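Local coordinates for protein Csm3 (Thermoplasma volcanium, PDB 6AE2) that serves as a RAMP subunit of the type III-A CRISPR-Cas effector complex, where it probably binds RNA and may cleave it, at residues 32-37 with 81-86; 94-99 with 103-108. One frame throughout, in Å; residues are numbered along the deposited sequence.

Contact 1: residues 32-37 with 81-86; sequences YNMEIE and SSIKGK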
loop_
_atom_site.group_PDB
_atom_site.type_symbol
_atom_site.label_atom_id
_atom_site.label_comp_id
_atom_site.label_asym_id
_atom_site.label_seq_id
_atom_site.Cartn_x
_atom_site.Cartn_y
_atom_site.Cartn_z
ATOM N N TYR A 32 13.865 17.068 -8.310
ATOM C CA TYR A 32 12.884 16.792 -7.268
ATOM C C TYR A 32 13.541 15.913 -6.214
ATOM O O TYR A 32 14.052 14.834 -6.535
ATOM C CB TYR A 32 11.646 16.087 -7.831
ATOM C CG TYR A 32 10.739 16.934 -8.697
ATOM C CD1 TYR A 32 9.856 17.847 -8.132
ATOM C CD2 TYR A 32 10.739 16.794 -10.080
ATOM C CE1 TYR A 32 9.015 18.615 -8.921
ATOM C CE2 TYR A 32 9.901 17.554 -10.877
ATOM C CZ TYR A 32 9.043 18.464 -10.294
ATOM O OH TYR A 32 8.209 19.222 -11.087
ATOM N N ASN A 33 13.528 16.366 -4.962
ATOM C CA ASN A 33 13.989 15.544 -3.843
ATOM C C ASN A 33 12.787 14.761 -3.334
ATOM O O ASN A 33 12.062 15.198 -2.438
ATOM C CB ASN A 33 14.623 16.402 -2.756
ATOM C CG ASN A 33 16.019 16.865 -3.123
ATOM O OD1 ASN A 33 16.874 16.061 -3.499
ATOM N ND2 ASN A 33 16.258 18.167 -3.016
ATOM N N MET A 34 12.577 13.584 -3.918
ATOM C CA MET A 34 11.378 12.798 -3.671
ATOM C C MET A 34 11.503 11.986 -2.386
ATOM O O MET A 34 12.580 11.479 -2.053
ATOM C CB MET A 34 11.118 11.870 -4.861
ATOM C CG MET A 34 10.207 10.689 -4.578
ATOM S SD MET A 34 10.095 9.574 -5.991
ATOM C CE MET A 34 11.820 9.158 -6.236
ATOM N N GLU A 35 10.395 11.877 -1.658
ATOM C CA GLU A 35 10.299 11.031 -0.476
ATOM C C GLU A 35 9.203 9.996 -0.688
ATOM O O GLU A 35 8.126 10.316 -1.205
ATOM C CB GLU A 35 10.007 11.850 0.786
ATOM C CG GLU A 35 9.670 11.001 2.007
ATOM C CD GLU A 35 9.499 11.822 3.272
ATOM O OE1 GLU A 35 10.429 12.580 3.618
ATOM O OE2 GLU A 35 8.438 11.705 3.922
ATOM N N ILE A 36 9.484 8.758 -0.291
ATOM C CA ILE A 36 8.563 7.635 -0.443
ATOM C C ILE A 36 8.310 7.054 0.939
ATOM O O ILE A 36 9.225 6.497 1.561
ATOM C CB ILE A 36 9.121 6.564 -1.389
ATOM C CG1 ILE A 36 9.307 7.131 -2.794
ATOM C CG2 ILE A 36 8.216 5.343 -1.407
ATOM C CD1 ILE A 36 9.885 6.137 -3.762
ATOM N N GLU A 37 7.076 7.169 1.420
ATOM C CA GLU A 37 6.697 6.611 2.711
ATOM C C GLU A 37 5.892 5.335 2.506
ATOM O O GLU A 37 4.942 5.311 1.714
ATOM C CB GLU A 37 5.891 7.611 3.541
ATOM C CG GLU A 37 5.659 7.141 4.970
ATOM C CD GLU A 37 4.827 8.108 5.788
ATOM O OE1 GLU A 37 4.871 8.020 7.035
ATOM O OE2 GLU A 37 4.128 8.951 5.188
ATOM N N SER A 81 13.892 1.583 -11.141
ATOM C CA SER A 81 13.153 0.839 -12.155
ATOM C C SER A 81 11.763 0.470 -11.656
ATOM O O SER A 81 10.804 0.432 -12.435
ATOM C CB SER A 81 13.921 -0.422 -12.546
ATOM O OG SER A 81 15.168 -0.490 -11.877
ATOM N N SER A 82 11.633 0.193 -10.355
ATOM C CA SER A 82 10.338 -0.185 -9.801
ATOM C C SER A 82 9.358 0.978 -9.861
ATOM O O SER A 82 8.210 0.812 -10.289
ATOM C CB SER A 82 10.510 -0.679 -8.366
ATOM O OG SER A 82 11.232 -1.897 -8.330
ATOM N N ILE A 83 9.793 2.168 -9.436
ATOM C CA ILE A 83 8.912 3.333 -9.463
ATOM C C ILE A 83 8.578 3.711 -10.900
ATOM O O ILE A 83 7.405 3.863 -11.263
ATOM C CB ILE A 83 9.557 4.512 -8.714
ATOM C CG1 ILE A 83 9.963 4.099 -7.300
ATOM C CG2 ILE A 83 8.608 5.697 -8.665
ATOM C CD1 ILE A 83 11.169 4.851 -6.788
ATOM N N LYS A 84 9.608 3.864 -11.737
ATOM C CA LYS A 84 9.394 4.288 -13.116
ATOM C C LYS A 84 8.575 3.261 -13.888
ATOM O O LYS A 84 7.650 3.615 -14.629
ATOM C CB LYS A 84 10.736 4.531 -13.799
ATOM C CG LYS A 84 10.653 5.408 -15.034
ATOM C CD LYS A 84 11.973 5.434 -15.784
ATOM C CE LYS A 84 11.867 6.277 -17.042
ATOM N NZ LYS A 84 13.110 6.220 -17.857
ATOM N N GLY A 85 8.902 1.978 -13.724
ATOM C CA GLY A 85 8.158 0.944 -14.423
ATOM C C GLY A 85 6.708 0.868 -13.984
ATOM O O GLY A 85 5.812 0.647 -14.802
ATOM N N LYS A 86 6.455 1.056 -12.688
ATOM C CA LYS A 86 5.085 0.991 -12.193
ATOM C C LYS A 86 4.282 2.205 -12.645
ATOM O O LYS A 86 3.144 2.069 -13.108
ATOM C CB LYS A 86 5.077 0.872 -10.667
ATOM C CG LYS A 86 3.694 0.666 -10.075
ATOM C CD LYS A 86 2.948 -0.425 -10.825
ATOM C CE LYS A 86 1.558 -0.644 -10.257
ATOM N NZ LYS A 86 1.244 -2.094 -10.122
#

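Contact 2: residues 94-99 with 103-108; sequences VDYKGK and DIVSKM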
loop_
_atom_site.group_PDB
_atom_site.type_symbol
_atom_site.label_atom_id
_atom_site.label_comp_id
_atom_site.label_asym_id
_atom_site.label_seq_id
_atom_site.Cartn_x
_atom_site.Cartn_y
_atom_site.Cartn_z
ATOM N N VAL A 94 -4.342 3.642 -18.176
ATOM C CA VAL A 94 -5.375 4.664 -18.297
ATOM C C VAL A 94 -5.343 5.371 -19.643
ATOM O O VAL A 94 -6.159 6.276 -19.875
ATOM C CB VAL A 94 -5.261 5.715 -17.174
ATOM C CG1 VAL A 94 -5.196 5.033 -15.815
ATOM C CG2 VAL A 94 -4.050 6.613 -17.403
ATOM N N ASP A 95 -4.429 4.989 -20.539
ATOM C CA ASP A 95 -4.296 5.604 -21.859
ATOM C C ASP A 95 -4.046 7.109 -21.731
ATOM O O ASP A 95 -4.800 7.942 -22.235
ATOM C CB ASP A 95 -5.530 5.307 -22.724
ATOM C CG ASP A 95 -5.306 5.609 -24.199
ATOM O OD1 ASP A 95 -5.329 6.796 -24.585
ATOM O OD2 ASP A 95 -5.113 4.652 -24.978
ATOM N N TYR A 96 -2.969 7.447 -21.024
ATOM C CA TYR A 96 -2.608 8.848 -20.851
ATOM C C TYR A 96 -1.969 9.375 -22.129
ATOM O O TYR A 96 -0.979 8.820 -22.616
ATOM C CB TYR A 96 -1.659 9.029 -19.668
ATOM C CG TYR A 96 -1.487 10.479 -19.256
ATOM C CD1 TYR A 96 -0.570 11.300 -19.899
ATOM C CD2 TYR A 96 -2.244 11.026 -18.227
ATOM C CE1 TYR A 96 -0.412 12.623 -19.532
ATOM C CE2 TYR A 96 -2.091 12.349 -17.851
ATOM C CZ TYR A 96 -1.173 13.142 -18.508
ATOM O OH TYR A 96 -1.018 14.459 -18.139
ATOM N N LYS A 97 -2.545 10.441 -22.672
ATOM C CA LYS A 97 -1.967 11.175 -23.783
ATOM C C LYS A 97 -1.817 12.636 -23.378
ATOM O O LYS A 97 -2.433 13.101 -22.413
ATOM C CB LYS A 97 -2.824 11.047 -25.052
ATOM C CG LYS A 97 -3.443 9.668 -25.255
ATOM C CD LYS A 97 -3.510 9.309 -26.737
ATOM C CE LYS A 97 -4.840 8.660 -27.096
ATOM N NZ LYS A 97 -5.209 8.891 -28.518
ATOM N N GLY A 98 -0.981 13.358 -24.118
ATOM C CA GLY A 98 -0.658 14.726 -23.777
ATOM C C GLY A 98 -1.833 15.673 -23.961
ATOM O O GLY A 98 -2.995 15.281 -24.079
ATOM N N LYS A 99 -1.499 16.968 -23.979
ATOM C CA LYS A 99 -2.514 18.000 -24.176
ATOM C C LYS A 99 -3.264 17.804 -25.487
ATOM O O LYS A 99 -4.446 18.155 -25.586
ATOM C CB LYS A 99 -1.865 19.383 -24.127
ATOM C CG LYS A 99 -2.806 20.508 -23.726
ATOM C CD LYS A 99 -3.364 21.215 -24.950
ATOM C CE LYS A 99 -2.248 21.759 -25.827
ATOM N NZ LYS A 99 -2.739 22.120 -27.185
ATOM N N ASP A 103 2.189 11.329 -27.615
ATOM C CA ASP A 103 2.637 10.291 -26.689
ATOM C C ASP A 103 3.683 10.894 -25.756
ATOM O O ASP A 103 4.891 10.677 -25.887
ATOM C CB ASP A 103 3.179 9.090 -27.454
ATOM C CG ASP A 103 3.198 7.825 -26.619
ATOM O OD1 ASP A 103 2.901 7.901 -25.407
ATOM O OD2 ASP A 103 3.511 6.751 -27.176
ATOM N N ILE A 104 3.197 11.677 -24.790
ATOM C CA ILE A 104 4.092 12.269 -23.802
ATOM C C ILE A 104 4.662 11.194 -22.885
ATOM O O ILE A 104 5.780 11.336 -22.372
ATOM C CB ILE A 104 3.356 13.367 -23.010
ATOM C CG1 ILE A 104 4.314 14.077 -22.048
ATOM C CG2 ILE A 104 2.158 12.789 -22.266
ATOM C CD1 ILE A 104 3.863 15.465 -21.657
ATOM N N VAL A 105 3.918 10.107 -22.671
ATOM C CA VAL A 105 4.421 9.003 -21.856
ATOM C C VAL A 105 5.687 8.428 -22.475
ATOM O O VAL A 105 6.718 8.283 -21.805
ATOM C CB VAL A 105 3.335 7.923 -21.688
ATOM C CG1 VAL A 105 3.940 6.632 -21.155
ATOM C CG2 VAL A 105 2.229 8.420 -20.772
ATOM N N SER A 106 5.629 8.099 -23.767
ATOM C CA SER A 106 6.812 7.601 -24.461
ATOM C C SER A 106 7.922 8.643 -24.460
ATOM O O SER A 106 9.085 8.329 -24.179
ATOM C CB SER A 106 6.452 7.203 -25.894
ATOM O OG SER A 106 6.039 5.849 -25.976
ATOM N N LYS A 107 7.578 9.900 -24.761
ATOM C CA LYS A 107 8.592 10.944 -24.858
ATOM C C LYS A 107 9.313 11.162 -23.534
ATOM O O LYS A 107 10.500 11.506 -23.523
ATOM C CB LYS A 107 7.957 12.247 -25.337
ATOM C CG LYS A 107 8.931 13.193 -26.020
ATOM C CD LYS A 107 9.697 12.486 -27.127
ATOM C CE LYS A 107 10.701 13.414 -27.789
ATOM N NZ LYS A 107 10.389 13.632 -29.228
ATOM N N MET A 108 8.621 10.961 -22.412
ATOM C CA MET A 108 9.230 11.131 -21.096
ATOM C C MET A 108 9.938 9.859 -20.636
ATOM O O MET A 108 11.139 9.873 -20.355
ATOM C CB MET A 108 8.166 11.548 -20.076
ATOM C CG MET A 108 7.887 13.039 -20.033
ATOM S SD MET A 108 6.947 13.508 -18.569
ATOM C CE MET A 108 8.147 13.191 -17.277
HETATM O O HOH W 1 1.243 9.271 -24.017
#

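Contact 1: residues 32-37 with 81-86
I36 and I83 meet tip to tip, a compact example of apolar side chains bridging a helix and a beta sheet. The two delta methyls do the touching, I36 CD1 lying 3.5 Å from I83 CD1, and the nearest backbones, those of the same two residues, stay 10.0 Å apart between CA atoms. On the strand, I36 sends CG1 beside its backbone N and then runs straight on (chi2 179°), which carries CD1 out from the sheet to the helix. I83 likewise has CG1 beside its own N and anti to its carbonyl carbon, with the second torsion still extended at 150°, and its CG1 lies 4.1 Å from I36 CD1. M34, two residues back on the same face of the strand, adds a looser touch: M34 CE comes to 4.4 Å from I83 CD1. Its chain is extended as far as the sulfur and turns there (chi3 57°), so that the terminal methyl joins those of the two isoleucines.

Strand 26-38 is an inner strand of the antiparallel sheet, bonded through its backbone to strands 175-185 and 220-230. Helix 80-93 packs over one face, where Y32 also meets I194 of helix 190-205, as in the RRM-like core of RAMP proteins. L224 and V220 extend the apolar layer around M34 and I36. With just 97 Å² buried and only aliphatic groups in touch, mainly terminal methyls, the attraction is nondirectional: this local contact probably rests on dispersion and exclusion of water.

Contact 2: residues 94-99 with 103-108
Y96 lays an edge of its ring against I104, and this apolar contact opens a short example of how a loop can be folded back onto the helix it precedes. The methyl is I104 CG2, in the plane of the ring and 3.8 Å from Y96 CE1. I104 CG2, which stands between the backbone N and the carbonyl carbon of its residue, also rests on the main chain of G98, 3.7 Å from G98 N. V105 contributes its own CG2, 4.1 Å from Y96 CB. With CG of Y96 anti to the backbone N (chi1 -168°), the CD1/CE1 edge of the ring faces I104 CG2.

The polar link is made by a bridging water rather than by direct bonds. Water 1 donates to Y96 O (2.7 Å) and to D103 OD1 (2.6 Å), and accepts from V105 N at 3.1 Å, so one molecule ties the loop carbonyl to the first turn of the helix.

That turn carries a classic N-cap. D103, immediately before helix 104-109, accepts from S106 N through OD1 in a nearly straight bond (3.2 Å, 167°), while S106 OG donates to D103 OD2 at 2.9 Å. Both donors come from above the carboxylate plane, the amide 71° out of it. OD1 thus serves the amide and the water together, and the carboxylate's negative charge would be expected to suit the positive end of the helix dipole.

Neighbouring helices and the second subunit pack on Y96 and V105: C196 and T199 of helix 190-205 touch Y96, L91 of helix 80-93 touches both Y96 and V105, and E236 of the second subunit also packs on Y96.

In the fold
Contact 1 closes before contact 2 opens, and helix 80-93 connects them: its first turns supply 81-86, and the loop that follows its last residues supplies 94-99. Their centres are about 18 Å apart and their nearest atoms about 5 Å, without touching. Contact 1 sits at the centre of the chain, where the helix meets the six-stranded antiparallel sheet; contact 2 lies about 19 Å from that centre, among helices 80-93, 104-109 and 190-205. Together they illustrate how one helix links two parts of a RAMP fold: helix 80-93 touches the sheet near its start, and the loop after its end packs on helix 104-109, close to the second subunit.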